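Local coordinates for p-47 protein (Clostridium botulinum, PDB 6EKT) that may form part of a progenitor complex that protects botulinum neurotoxin in the host gut, and has a fold resembling tubular lipid-binding proteins, at residues Q62-V67 and F156-L161; I176-N181 and N409-N414; M251-L256 and I264-F269; D335-S340 and T362-Y367. All blocks are in the same frame, centred on the assembly; numbering follows the deposited sequence. Where two conformers were deposited one is given.

Interaction 1. Residues Q62-V67 and F156-L161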
# COMPACT_ATOMS: atom_id res chain seq x y z
N GLN A 62 32.06 13.53 35.53
CA GLN A 62 31.00 14.02 34.64
C GLN A 62 29.68 13.37 35.00
O GLN A 62 29.62 12.17 35.30
CB GLN A 62 31.32 13.74 33.17
CG GLN A 62 32.40 14.65 32.57
CD GLN A 62 32.63 14.45 31.07
OE1 GLN A 62 32.03 13.59 30.43
NE2 GLN A 62 33.51 15.28 30.51
N GLU A 63 28.62 14.18 34.99
CA GLU A 63 27.25 13.67 35.16
C GLU A 63 26.22 14.48 34.38
O GLU A 63 26.43 15.66 34.09
CB GLU A 63 26.88 13.56 36.65
CG GLU A 63 26.74 14.90 37.36
CD GLU A 63 26.79 14.77 38.87
OE1 GLU A 63 25.82 14.28 39.48
OE2 GLU A 63 27.81 15.19 39.44
N ILE A 64 25.11 13.83 34.04
CA ILE A 64 24.00 14.47 33.32
C ILE A 64 22.67 13.84 33.75
O ILE A 64 22.60 12.62 33.98
CB ILE A 64 24.20 14.43 31.78
CG1 ILE A 64 23.04 15.16 31.07
CG2 ILE A 64 24.41 13.01 31.27
CD1 ILE A 64 23.28 15.45 29.59
N LYS A 65 21.65 14.68 33.89
CA LYS A 65 20.29 14.25 34.20
C LYS A 65 19.34 15.00 33.29
O LYS A 65 19.42 16.24 33.20
CB LYS A 65 19.95 14.54 35.67
CG LYS A 65 18.50 14.27 36.05
CD LYS A 65 18.30 14.44 37.55
CE LYS A 65 16.86 14.21 37.93
NZ LYS A 65 16.74 14.45 39.39
N MET A 66 18.43 14.26 32.63
CA MET A 66 17.43 14.84 31.73
C MET A 66 16.05 14.24 31.99
O MET A 66 15.85 13.03 31.82
CB MET A 66 17.82 14.62 30.25
CG MET A 66 19.05 15.38 29.78
SD MET A 66 19.53 15.13 28.06
CE MET A 66 20.12 13.44 28.06
N VAL A 67 15.11 15.09 32.39
CA VAL A 67 13.70 14.69 32.48
C VAL A 67 12.97 15.41 31.34
O VAL A 67 12.98 16.65 31.26
CB VAL A 67 13.07 15.02 33.87
CG1 VAL A 67 11.74 14.28 34.04
CG2 VAL A 67 14.01 14.66 35.02
N PHE A 156 29.60 22.01 23.78
CA PHE A 156 30.52 20.92 23.46
C PHE A 156 30.35 19.76 24.43
O PHE A 156 30.16 18.60 24.01
CB PHE A 156 31.97 21.44 23.48
CG PHE A 156 32.97 20.48 22.89
CD1 PHE A 156 33.17 20.43 21.51
CD2 PHE A 156 33.68 19.60 23.72
CE1 PHE A 156 34.07 19.52 20.95
CE2 PHE A 156 34.58 18.69 23.17
CZ PHE A 156 34.78 18.66 21.79
N TYR A 157 30.38 20.07 25.73
CA TYR A 157 30.20 19.04 26.77
C TYR A 157 28.79 18.45 26.81
O TYR A 157 28.62 17.23 27.05
CB TYR A 157 30.65 19.53 28.15
CG TYR A 157 32.16 19.60 28.24
CD1 TYR A 157 32.94 18.42 28.27
CD2 TYR A 157 32.82 20.83 28.26
CE1 TYR A 157 34.33 18.48 28.33
CE2 TYR A 157 34.21 20.89 28.33
CZ TYR A 157 34.96 19.72 28.37
OH TYR A 157 36.34 19.82 28.43
N PHE A 158 27.80 19.30 26.57
CA PHE A 158 26.41 18.85 26.52
C PHE A 158 26.21 17.80 25.42
O PHE A 158 25.60 16.75 25.66
CB PHE A 158 25.44 20.03 26.35
CG PHE A 158 24.00 19.61 26.15
CD1 PHE A 158 23.26 19.07 27.22
CD2 PHE A 158 23.38 19.75 24.91
CE1 PHE A 158 21.94 18.67 27.03
CE2 PHE A 158 22.05 19.36 24.73
CZ PHE A 158 21.33 18.82 25.79
N ASN A 159 26.74 18.08 24.23
CA ASN A 159 26.62 17.16 23.09
C ASN A 159 27.17 15.79 23.40
O ASN A 159 26.54 14.78 23.08
CB ASN A 159 27.31 17.72 21.85
CG ASN A 159 26.56 18.91 21.29
OD1 ASN A 159 25.40 19.16 21.66
ND2 ASN A 159 27.23 19.67 20.41
N LYS A 160 28.36 15.77 24.01
CA LYS A 160 28.99 14.52 24.40
C LYS A 160 28.14 13.77 25.43
O LYS A 160 27.89 12.58 25.26
CB LYS A 160 30.41 14.78 24.92
CG LYS A 160 31.19 13.52 25.25
CD LYS A 160 31.22 13.27 26.76
CE LYS A 160 32.19 12.16 27.12
NZ LYS A 160 31.80 11.54 28.42
N LEU A 161 27.71 14.47 26.48
CA LEU A 161 26.97 13.84 27.57
C LEU A 161 25.54 13.44 27.18
O LEU A 161 25.01 12.47 27.74
CB LEU A 161 26.96 14.72 28.83
CG LEU A 161 28.31 14.84 29.54
CD1 LEU A 161 28.29 15.97 30.56
CD2 LEU A 161 28.65 13.52 30.24

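Interaction 2. Residues I176-N181 and N409-N414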
# COMPACT_ATOMS: atom_id res chain seq x y z
N ILE A 176 6.77 1.47 19.86
CA ILE A 176 6.54 0.70 18.63
C ILE A 176 5.89 1.63 17.62
O ILE A 176 4.72 2.00 17.78
CB ILE A 176 5.61 -0.54 18.85
CG1 ILE A 176 6.09 -1.45 20.01
CG2 ILE A 176 5.38 -1.30 17.55
CD1 ILE A 176 7.54 -1.92 19.93
N PHE A 177 6.66 2.03 16.61
CA PHE A 177 6.10 2.83 15.51
C PHE A 177 5.10 2.05 14.67
O PHE A 177 4.08 2.59 14.28
CB PHE A 177 7.21 3.44 14.65
CG PHE A 177 7.98 4.53 15.36
CD1 PHE A 177 7.47 5.83 15.42
CD2 PHE A 177 9.18 4.24 15.99
CE1 PHE A 177 8.16 6.83 16.11
CE2 PHE A 177 9.87 5.23 16.69
CZ PHE A 177 9.36 6.53 16.74
N ALA A 178 5.42 0.78 14.42
CA ALA A 178 4.57 -0.12 13.65
C ALA A 178 4.94 -1.53 14.02
O ALA A 178 6.11 -1.83 14.30
CB ALA A 178 4.74 0.10 12.14
N SER A 179 3.93 -2.40 14.07
CA SER A 179 4.19 -3.82 14.12
C SER A 179 3.99 -4.36 12.71
O SER A 179 3.11 -3.90 11.97
CB SER A 179 3.25 -4.48 15.12
OG SER A 179 3.17 -5.86 14.87
N LEU A 180 4.83 -5.32 12.33
CA LEU A 180 4.80 -5.94 11.01
C LEU A 180 4.55 -7.43 11.17
O LEU A 180 5.29 -8.10 11.89
CB LEU A 180 6.14 -5.68 10.28
CG LEU A 180 6.40 -6.27 8.88
CD1 LEU A 180 7.38 -5.40 8.09
CD2 LEU A 180 6.86 -7.73 8.90
N ASN A 181 3.52 -7.94 10.48
CA ASN A 181 3.21 -9.36 10.49
C ASN A 181 3.88 -10.08 9.33
O ASN A 181 3.57 -9.80 8.18
CB ASN A 181 1.68 -9.60 10.43
CG ASN A 181 0.97 -9.14 11.69
OD1 ASN A 181 1.36 -9.50 12.80
ND2 ASN A 181 -0.08 -8.36 11.53
N ASN A 409 -4.02 -5.93 8.06
CA ASN A 409 -3.39 -7.25 7.92
C ASN A 409 -1.88 -7.34 8.25
O ASN A 409 -1.44 -8.30 8.91
CB ASN A 409 -3.60 -7.78 6.50
CG ASN A 409 -3.20 -9.22 6.36
OD1 ASN A 409 -3.88 -10.13 6.86
ND2 ASN A 409 -2.06 -9.45 5.72
N THR A 410 -1.11 -6.38 7.75
CA THR A 410 0.34 -6.50 7.70
C THR A 410 1.02 -5.45 8.58
O THR A 410 1.82 -5.82 9.43
CB THR A 410 0.85 -6.44 6.23
OG1 THR A 410 0.27 -7.54 5.51
CG2 THR A 410 2.39 -6.54 6.15
N ILE A 411 0.68 -4.18 8.40
CA ILE A 411 1.27 -3.10 9.18
C ILE A 411 0.20 -2.52 10.06
O ILE A 411 -0.82 -2.04 9.57
CB ILE A 411 1.90 -2.00 8.29
CG1 ILE A 411 3.03 -2.58 7.41
CG2 ILE A 411 2.36 -0.76 9.10
CD1 ILE A 411 4.17 -3.27 8.15
N LYS A 412 0.43 -2.58 11.37
CA LYS A 412 -0.38 -1.86 12.32
C LYS A 412 0.46 -0.75 12.93
O LYS A 412 1.39 -1.02 13.69
CB LYS A 412 -0.92 -2.81 13.39
CG LYS A 412 -1.89 -3.85 12.84
CD LYS A 412 -2.72 -4.53 13.93
CE LYS A 412 -1.92 -5.50 14.79
NZ LYS A 412 -1.31 -6.57 13.95
N TRP A 413 0.12 0.48 12.58
CA TRP A 413 0.83 1.66 13.08
C TRP A 413 0.53 1.85 14.56
O TRP A 413 -0.64 1.90 14.95
CB TRP A 413 0.45 2.88 12.27
CG TRP A 413 0.95 2.79 10.83
CD1 TRP A 413 0.23 2.42 9.73
CD2 TRP A 413 2.27 3.06 10.38
NE1 TRP A 413 1.02 2.47 8.60
CE2 TRP A 413 2.28 2.87 8.97
CE3 TRP A 413 3.45 3.48 11.02
CZ2 TRP A 413 3.43 3.06 8.19
CZ3 TRP A 413 4.60 3.68 10.24
CH2 TRP A 413 4.58 3.47 8.84
N ASN A 414 1.60 1.90 15.37
CA ASN A 414 1.55 1.82 16.85
C ASN A 414 0.84 0.56 17.37
O ASN A 414 0.25 0.56 18.45
CB ASN A 414 1.02 3.12 17.52
CG ASN A 414 1.19 3.13 19.05
OD1 ASN A 414 2.25 2.79 19.60
ND2 ASN A 414 0.13 3.51 19.76
O HOH W 1 1.38 -9.80 6.49

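Interaction 3. Residues M251-L256 and I264-F269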
# COMPACT_ATOMS: atom_id res chain seq x y z
N MET A 251 -7.13 -9.27 -6.42
CA MET A 251 -8.45 -8.66 -6.28
C MET A 251 -9.32 -8.80 -7.53
O MET A 251 -10.54 -9.00 -7.44
CB MET A 251 -8.29 -7.22 -5.79
CG MET A 251 -7.72 -7.27 -4.38
SD MET A 251 -6.67 -5.91 -3.94
CE MET A 251 -7.94 -4.90 -3.19
N VAL A 252 -8.69 -8.75 -8.69
CA VAL A 252 -9.43 -8.84 -9.95
C VAL A 252 -9.61 -10.28 -10.46
O VAL A 252 -10.72 -10.65 -10.84
CB VAL A 252 -8.82 -7.93 -11.04
CG1 VAL A 252 -9.53 -8.09 -12.39
CG2 VAL A 252 -8.89 -6.47 -10.62
N LEU A 253 -8.53 -11.07 -10.47
CA LEU A 253 -8.54 -12.40 -11.11
C LEU A 253 -9.68 -13.30 -10.63
O LEU A 253 -10.30 -13.96 -11.44
CB LEU A 253 -7.18 -13.13 -10.99
CG LEU A 253 -6.91 -14.35 -11.89
CD1 LEU A 253 -6.80 -13.92 -13.36
CD2 LEU A 253 -5.67 -15.12 -11.47
N SER A 254 -9.96 -13.28 -9.33
CA SER A 254 -11.01 -14.15 -8.75
C SER A 254 -12.42 -13.53 -8.71
O SER A 254 -13.36 -14.14 -8.16
CB SER A 254 -10.61 -14.59 -7.34
OG SER A 254 -10.71 -13.49 -6.46
N ARG A 255 -12.58 -12.35 -9.33
CA ARG A 255 -13.88 -11.68 -9.37
C ARG A 255 -14.36 -11.32 -10.78
O ARG A 255 -15.55 -11.13 -10.96
CB ARG A 255 -13.89 -10.43 -8.50
CG ARG A 255 -13.66 -10.68 -7.01
CD ARG A 255 -14.83 -11.43 -6.37
NE ARG A 255 -16.11 -10.77 -6.62
CZ ARG A 255 -17.30 -11.31 -6.41
NH1 ARG A 255 -17.41 -12.55 -5.94
NH2 ARG A 255 -18.41 -10.63 -6.69
N LEU A 256 -13.45 -11.20 -11.75
CA LEU A 256 -13.83 -10.75 -13.11
C LEU A 256 -14.87 -11.67 -13.78
O LEU A 256 -15.63 -11.21 -14.63
CB LEU A 256 -12.61 -10.59 -14.03
CG LEU A 256 -11.86 -11.84 -14.52
CD1 LEU A 256 -12.39 -12.39 -15.86
CD2 LEU A 256 -10.37 -11.54 -14.65
N ILE A 264 -17.17 -20.72 -16.35
CA ILE A 264 -16.08 -19.76 -16.46
C ILE A 264 -15.70 -19.24 -15.06
O ILE A 264 -16.49 -18.55 -14.39
CB ILE A 264 -16.44 -18.58 -17.41
CG1 ILE A 264 -16.78 -19.11 -18.81
CG2 ILE A 264 -15.28 -17.58 -17.48
CD1 ILE A 264 -17.53 -18.11 -19.67
N ASN A 265 -14.48 -19.56 -14.66
CA ASN A 265 -14.01 -19.33 -13.27
C ASN A 265 -12.58 -18.82 -13.28
O ASN A 265 -11.96 -18.69 -14.34
CB ASN A 265 -14.15 -20.63 -12.44
CG ASN A 265 -15.56 -21.17 -12.45
OD1 ASN A 265 -16.44 -20.64 -11.78
ND2 ASN A 265 -15.80 -22.21 -13.25
N LYS A 266 -12.05 -18.52 -12.09
CA LYS A 266 -10.71 -17.98 -11.94
C LYS A 266 -9.66 -18.79 -12.70
O LYS A 266 -8.78 -18.21 -13.34
CB LYS A 266 -10.34 -17.89 -10.44
CG LYS A 266 -8.97 -17.30 -10.16
CD LYS A 266 -8.55 -17.52 -8.71
CE LYS A 266 -7.19 -16.89 -8.45
NZ LYS A 266 -6.82 -16.96 -7.00
N ASN A 267 -9.78 -20.12 -12.66
CA ASN A 267 -8.81 -21.04 -13.26
C ASN A 267 -8.69 -20.93 -14.80
O ASN A 267 -7.72 -21.41 -15.39
CB ASN A 267 -9.11 -22.49 -12.84
CG ASN A 267 -10.40 -23.00 -13.45
OD1 ASN A 267 -11.49 -22.49 -13.17
ND2 ASN A 267 -10.29 -24.00 -14.31
N ASN A 268 -9.67 -20.27 -15.44
CA ASN A 268 -9.64 -20.01 -16.89
C ASN A 268 -8.79 -18.81 -17.28
O ASN A 268 -8.62 -18.53 -18.47
CB ASN A 268 -11.07 -19.83 -17.44
CG ASN A 268 -11.89 -21.10 -17.33
OD1 ASN A 268 -12.75 -21.23 -16.47
ND2 ASN A 268 -11.58 -22.06 -18.18
N PHE A 269 -8.25 -18.11 -16.28
CA PHE A 269 -7.52 -16.89 -16.53
C PHE A 269 -6.20 -16.88 -15.76
O PHE A 269 -6.02 -17.68 -14.84
CB PHE A 269 -8.34 -15.66 -16.10
CG PHE A 269 -9.72 -15.59 -16.70
CD1 PHE A 269 -10.82 -16.21 -16.07
CD2 PHE A 269 -9.93 -14.89 -17.89
CE1 PHE A 269 -12.11 -16.13 -16.61
CE2 PHE A 269 -11.23 -14.81 -18.44
CZ PHE A 269 -12.31 -15.43 -17.80

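Interaction 4. Residues D335-S340 and T362-Y367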
# COMPACT_ATOMS: atom_id res chain seq x y z
N ASP A 335 -18.77 -15.22 -36.00
CA ASP A 335 -17.65 -14.69 -35.22
C ASP A 335 -18.06 -13.34 -34.65
O ASP A 335 -18.79 -12.59 -35.31
CB ASP A 335 -16.42 -14.49 -36.10
CG ASP A 335 -15.94 -15.78 -36.73
OD1 ASP A 335 -15.62 -16.72 -36.00
OD2 ASP A 335 -15.92 -15.84 -37.96
N PHE A 336 -17.57 -13.03 -33.45
CA PHE A 336 -17.75 -11.69 -32.90
C PHE A 336 -16.52 -11.19 -32.13
O PHE A 336 -15.69 -11.98 -31.67
CB PHE A 336 -19.00 -11.61 -32.03
CG PHE A 336 -19.01 -12.60 -30.89
CD1 PHE A 336 -18.28 -12.34 -29.72
CD2 PHE A 336 -19.75 -13.76 -30.98
CE1 PHE A 336 -18.29 -13.25 -28.66
CE2 PHE A 336 -19.77 -14.67 -29.91
CZ PHE A 336 -19.03 -14.41 -28.76
N GLU A 337 -16.43 -9.87 -32.00
CA GLU A 337 -15.37 -9.25 -31.21
C GLU A 337 -16.01 -8.17 -30.39
O GLU A 337 -16.93 -7.52 -30.87
CB GLU A 337 -14.32 -8.62 -32.14
CG GLU A 337 -13.48 -9.67 -32.85
CD GLU A 337 -12.31 -9.07 -33.62
OE1 GLU A 337 -11.53 -8.28 -33.05
OE2 GLU A 337 -12.18 -9.42 -34.81
N ILE A 338 -15.54 -7.97 -29.17
CA ILE A 338 -16.09 -6.94 -28.30
C ILE A 338 -14.91 -6.19 -27.69
O ILE A 338 -13.91 -6.81 -27.29
CB ILE A 338 -16.97 -7.55 -27.17
CG1 ILE A 338 -18.19 -8.29 -27.77
CG2 ILE A 338 -17.49 -6.49 -26.20
CD1 ILE A 338 -18.94 -9.14 -26.77
N GLN A 339 -15.06 -4.87 -27.59
CA GLN A 339 -14.14 -4.01 -26.85
C GLN A 339 -14.92 -3.17 -25.82
O GLN A 339 -15.74 -2.33 -26.22
CB GLN A 339 -13.37 -3.11 -27.82
CG GLN A 339 -12.62 -3.85 -28.93
CD GLN A 339 -13.45 -4.09 -30.18
OE1 GLN A 339 -14.35 -3.32 -30.50
NE2 GLN A 339 -13.14 -5.17 -30.89
N SER A 340 -14.66 -3.40 -24.53
CA SER A 340 -15.39 -2.77 -23.43
C SER A 340 -14.42 -1.99 -22.56
O SER A 340 -13.29 -2.44 -22.32
CB SER A 340 -16.04 -3.86 -22.59
OG SER A 340 -16.83 -3.33 -21.56
N THR A 362 -17.93 -1.44 -27.91
CA THR A 362 -17.92 -1.58 -29.37
C THR A 362 -17.83 -3.05 -29.73
O THR A 362 -17.27 -3.85 -28.97
CB THR A 362 -16.79 -0.81 -30.06
OG1 THR A 362 -15.54 -1.18 -29.48
CG2 THR A 362 -16.99 0.67 -29.90
N SER A 363 -18.44 -3.40 -30.85
CA SER A 363 -18.40 -4.80 -31.30
C SER A 363 -18.43 -4.91 -32.81
O SER A 363 -18.78 -3.95 -33.51
CB SER A 363 -19.56 -5.61 -30.69
OG SER A 363 -20.79 -5.10 -31.16
N SER A 364 -18.08 -6.09 -33.31
CA SER A 364 -18.26 -6.40 -34.73
C SER A 364 -18.54 -7.89 -34.83
O SER A 364 -18.30 -8.64 -33.87
CB SER A 364 -17.03 -6.00 -35.56
OG SER A 364 -15.86 -6.66 -35.07
N TYR A 365 -19.05 -8.33 -35.98
CA TYR A 365 -19.40 -9.73 -36.14
C TYR A 365 -19.32 -10.09 -37.60
O TYR A 365 -19.35 -9.20 -38.48
CB TYR A 365 -20.81 -10.02 -35.58
CG TYR A 365 -21.89 -9.12 -36.14
CD1 TYR A 365 -22.55 -9.43 -37.33
CD2 TYR A 365 -22.24 -7.94 -35.49
CE1 TYR A 365 -23.53 -8.59 -37.86
CE2 TYR A 365 -23.23 -7.09 -36.00
CZ TYR A 365 -23.86 -7.43 -37.18
OH TYR A 365 -24.82 -6.60 -37.70
N LYS A 366 -19.19 -11.39 -37.85
CA LYS A 366 -19.21 -11.92 -39.22
C LYS A 366 -20.12 -13.14 -39.23
O LYS A 366 -19.84 -14.11 -38.50
CB LYS A 366 -17.80 -12.30 -39.69
CG LYS A 366 -17.80 -12.73 -41.15
CD LYS A 366 -16.38 -12.78 -41.71
CE LYS A 366 -16.38 -13.35 -43.12
NZ LYS A 366 -17.57 -12.93 -43.91
N TYR A 367 -21.18 -13.09 -40.04
CA TYR A 367 -22.07 -14.25 -40.21
C TYR A 367 -21.50 -15.28 -41.18
O TYR A 367 -20.93 -14.90 -42.20
CB TYR A 367 -23.43 -13.85 -40.79
CG TYR A 367 -24.24 -12.86 -39.98
CD1 TYR A 367 -24.23 -12.89 -38.58
CD2 TYR A 367 -25.06 -11.94 -40.63
CE1 TYR A 367 -24.99 -11.98 -37.84
CE2 TYR A 367 -25.83 -11.03 -39.90
CZ TYR A 367 -25.81 -11.07 -38.51
OH TYR A 367 -26.56 -10.16 -37.80

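Interaction 1. Residues Q62-V67 and F156-L161
Gln-62 and Lys-160 make the polar part of this strand-on-helix contact. The ammonium NZ of Lys-160 donates to OE1 of Gln-62 at 2.9 Å, coming in at 154° to the C=O bond and tilted a little from the carbonyl plane. The two chains meet nearly perpendicularly: Gln-62 runs extended beyond CG, whereas Lys-160 bends at chi2 (-102°) and brings its tip back to the amide. NZ has a second acceptor in OD1 of Asn-164, one turn further along the helix, so the ammonium group has two amide oxygens as acceptors. A methyl borders the amide as well, CD2 of Leu-161 lying in van der Waals contact 3.4 Å from OE1 of Gln-62. The other end of the Gln-62 amide, NE2, lies 3.9 Å from CD1 of Tyr-157, with the amide and ring planes steeply inclined.

Here a helix packs across one face of an antiparallel sheet, in which strand 62-68 lies between strands 52-57 and 91-94; the N-terminal domain folds very much like OrfX2. The axes of strand 62-67 and helix 156-161 come within 9.5 Å and cross at -74°. Alternation along the strand turns Gln-62, Ile-64 and Met-66 toward the helix and Glu-63 away. OE1 of Glu-63 is hydrogen-bonded to OH of Tyr-92.

Apolar packing centres on Leu-161. Its CB lies 3.8 Å from CD1 of Ile-64, the two side chains lying alongside and pointing in opposing directions. Phe-158 extends the apolar patch: its CE1 is 4.3 Å from CD1 of Ile-64 and 4.4 Å from SD of Met-66, both approaching the ring obliquely. Phe-93 of strand 91-94 touches Phe-158 and Leu-161.

Interaction 2. Residues I176-N181 and N409-N414
Asn-181 meets the chain of Asn-409 and Thr-410 through both its backbone and its side chain, and more of its surface is buried here than that of any other residue in the contact. Its backbone N donates to the O of Thr-410, while ND2 reaches the preceding carbonyl, the O of Asn-409, at 3.0 Å. With CG beside the backbone N (chi1 -68°), the amide is directed to that second oxygen and approaches it from 42° above the carbonyl plane. A water extends the grip, donating to O of Asn-181 and accepting from OG1 of Thr-410, a hydroxyl that also accepts a hydrogen bond from ND2 of Asn-409, whose amide is bonded as well to OG of Ser-184.

Lys-412 is next in buried area. Its chain bends at chi3 and chi4 and curls back across Asn-181, where NZ sits 3.3 Å from ND2, a meeting of two donors that is not a bond. Its backbone forms the hydrogen-bonded pair with Ser-179, each N donating to the other's O, at 2.9 Å from Ser-179 N to Lys-412 O.

Just beyond the last pair, Asn-414 N gives a 2.8 Å bond to O of Phe-177, arriving well above the carbonyl plane. On the face shared by Ala-178, Leu-180, Ile-411 and Trp-413, CB of Ala-178 makes an off-centre CH-pi contact with the six-membered ring of Trp-413, and CD1 of Ile-411 lies 3.8 Å from CB of Leu-180.

The strands run antiparallel, with 411-413 outermost in its sheet and 178-181 bonded on its far side to strand 124-141; Ile-211 of strand 208-214 packs on Ala-178, Ile-411 and Trp-413, and from strand 29-34 Tyr-31 packs on Ile-411 and Cys-33 on Trp-413.

Interaction 3. Residues M251-L256 and I264-F269
The C-terminal part of helix 244-252 and the residues after it pack here against a short 3-10 segment, residues 266-268, and the start of strand 269-273: an apolar contact within a helix-to-strand connection. Leu-256 and Phe-269 give its clearest geometry. CD1 of Leu-256 stands over one face of the Phe-269 ring, 3.7 Å from the centroid and 14° off the normal, in a CH-pi contact. The methyl is brought there by a chi1 of 71°, which sets CG of Leu-256 between its own backbone N and carbonyl carbon.

Leu-253 divides its two methyls between two partners. CD1 lies 3.6 Å from CB of Phe-269, at the root of the ring, while CD2 meets CE of Lys-266 at 3.8 Å. Lys-266 is extended throughout, and its chain passes squarely across that of Leu-253. Its aliphatic part does the touching: CD also lies 3.8 Å from CB of Ser-254. The lysine thus lays a methylene chain across the turn.

No hydrogen bond joins the two segments; each is shaped by its own. O of Val-252 accepts from the backbone N of both Arg-255 and Leu-256, drawing the chain tightly round. In the other segment, OD1 of Asn-268 takes a 3.0 Å bond from the backbone N of Asn-265, in the carbonyl plane and on a lone pair; the backbone N of Asn-268 donates in return to O of Asn-265, so the two residues are bonded in both directions.

Around this pair, Phe-306 of strand 297-311 meets Phe-269 edge-to-face and touches Leu-256, Leu-287 of strand 279-288 packs on Phe-269, and Phe-397 of strand 397-398 lies against Leu-256.

Interaction 4. Residues D335-S340 and T362-Y367
Thr-362 pairs with Gln-339 at the start of this antiparallel ladder. Its backbone N donates to O of Gln-339 in a nearly straight bond (176°), and its O takes the N of Gln-339 at 2.8 Å. The hydroxyl OG1 adds a weak, long bond to the same O of Gln-339.

Ser-363 follows in a non-hydrogen-bonded pair with Ile-338. Its CB lies 3.3 Å from O of Glu-337 and 4.2 Å from CG1 of Ile-338, while its CA makes a CA-H...O contact with that same oxygen of Glu-337.

Ser-364 and Glu-337 exchange two backbone bonds, the one from Glu-337 N to Ser-364 O being 2.9 Å. The ladder belongs to the long beta hairpin of strands 329-347 and 352-368, in an antiparallel sheet whose face with Phe-336 and Ile-338 meets helix 374-394, consistent with the long helix wrapped by sheet in this TULIP-like protein.

Tyr-365 faces Phe-336 on that side, CB to CB at 4.3 Å. A chi1 of 54° swings the Tyr-365 ring off the line of the paired strand.

Lys-366 forms a hydrogen-bonded pair with Asp-335, each backbone N donating to the other's O, at 2.8 Å from Lys-366 N to Asp-335 O. The carboxylate of Asp-335 turns instead to His-368, and its OD2 stays 6.8 Å from NZ of Lys-366.

From the N terminus, interaction 1 comes first: it closes an 88-residue loop by bringing helix 152-168 onto strand 62-68 near one end of the elongated molecule. The chain leaves that helix for strand 178-181, where interaction 2 opens. It closes after 227 intervening residues, setting strand 411-413, from near the C terminus, at the edge of the sheet beside strand 178-181, and its loop encloses both remaining contacts. Within it, interaction 3 closes a short connection from helix 244-252 to strand 269-273, and interaction 4 then zips a long hairpin; these two follow in series, with centres 22 Å apart. No loops cross. Interactions 1 and 4 have centres 79 Å apart, on opposite sides of the chain's centre.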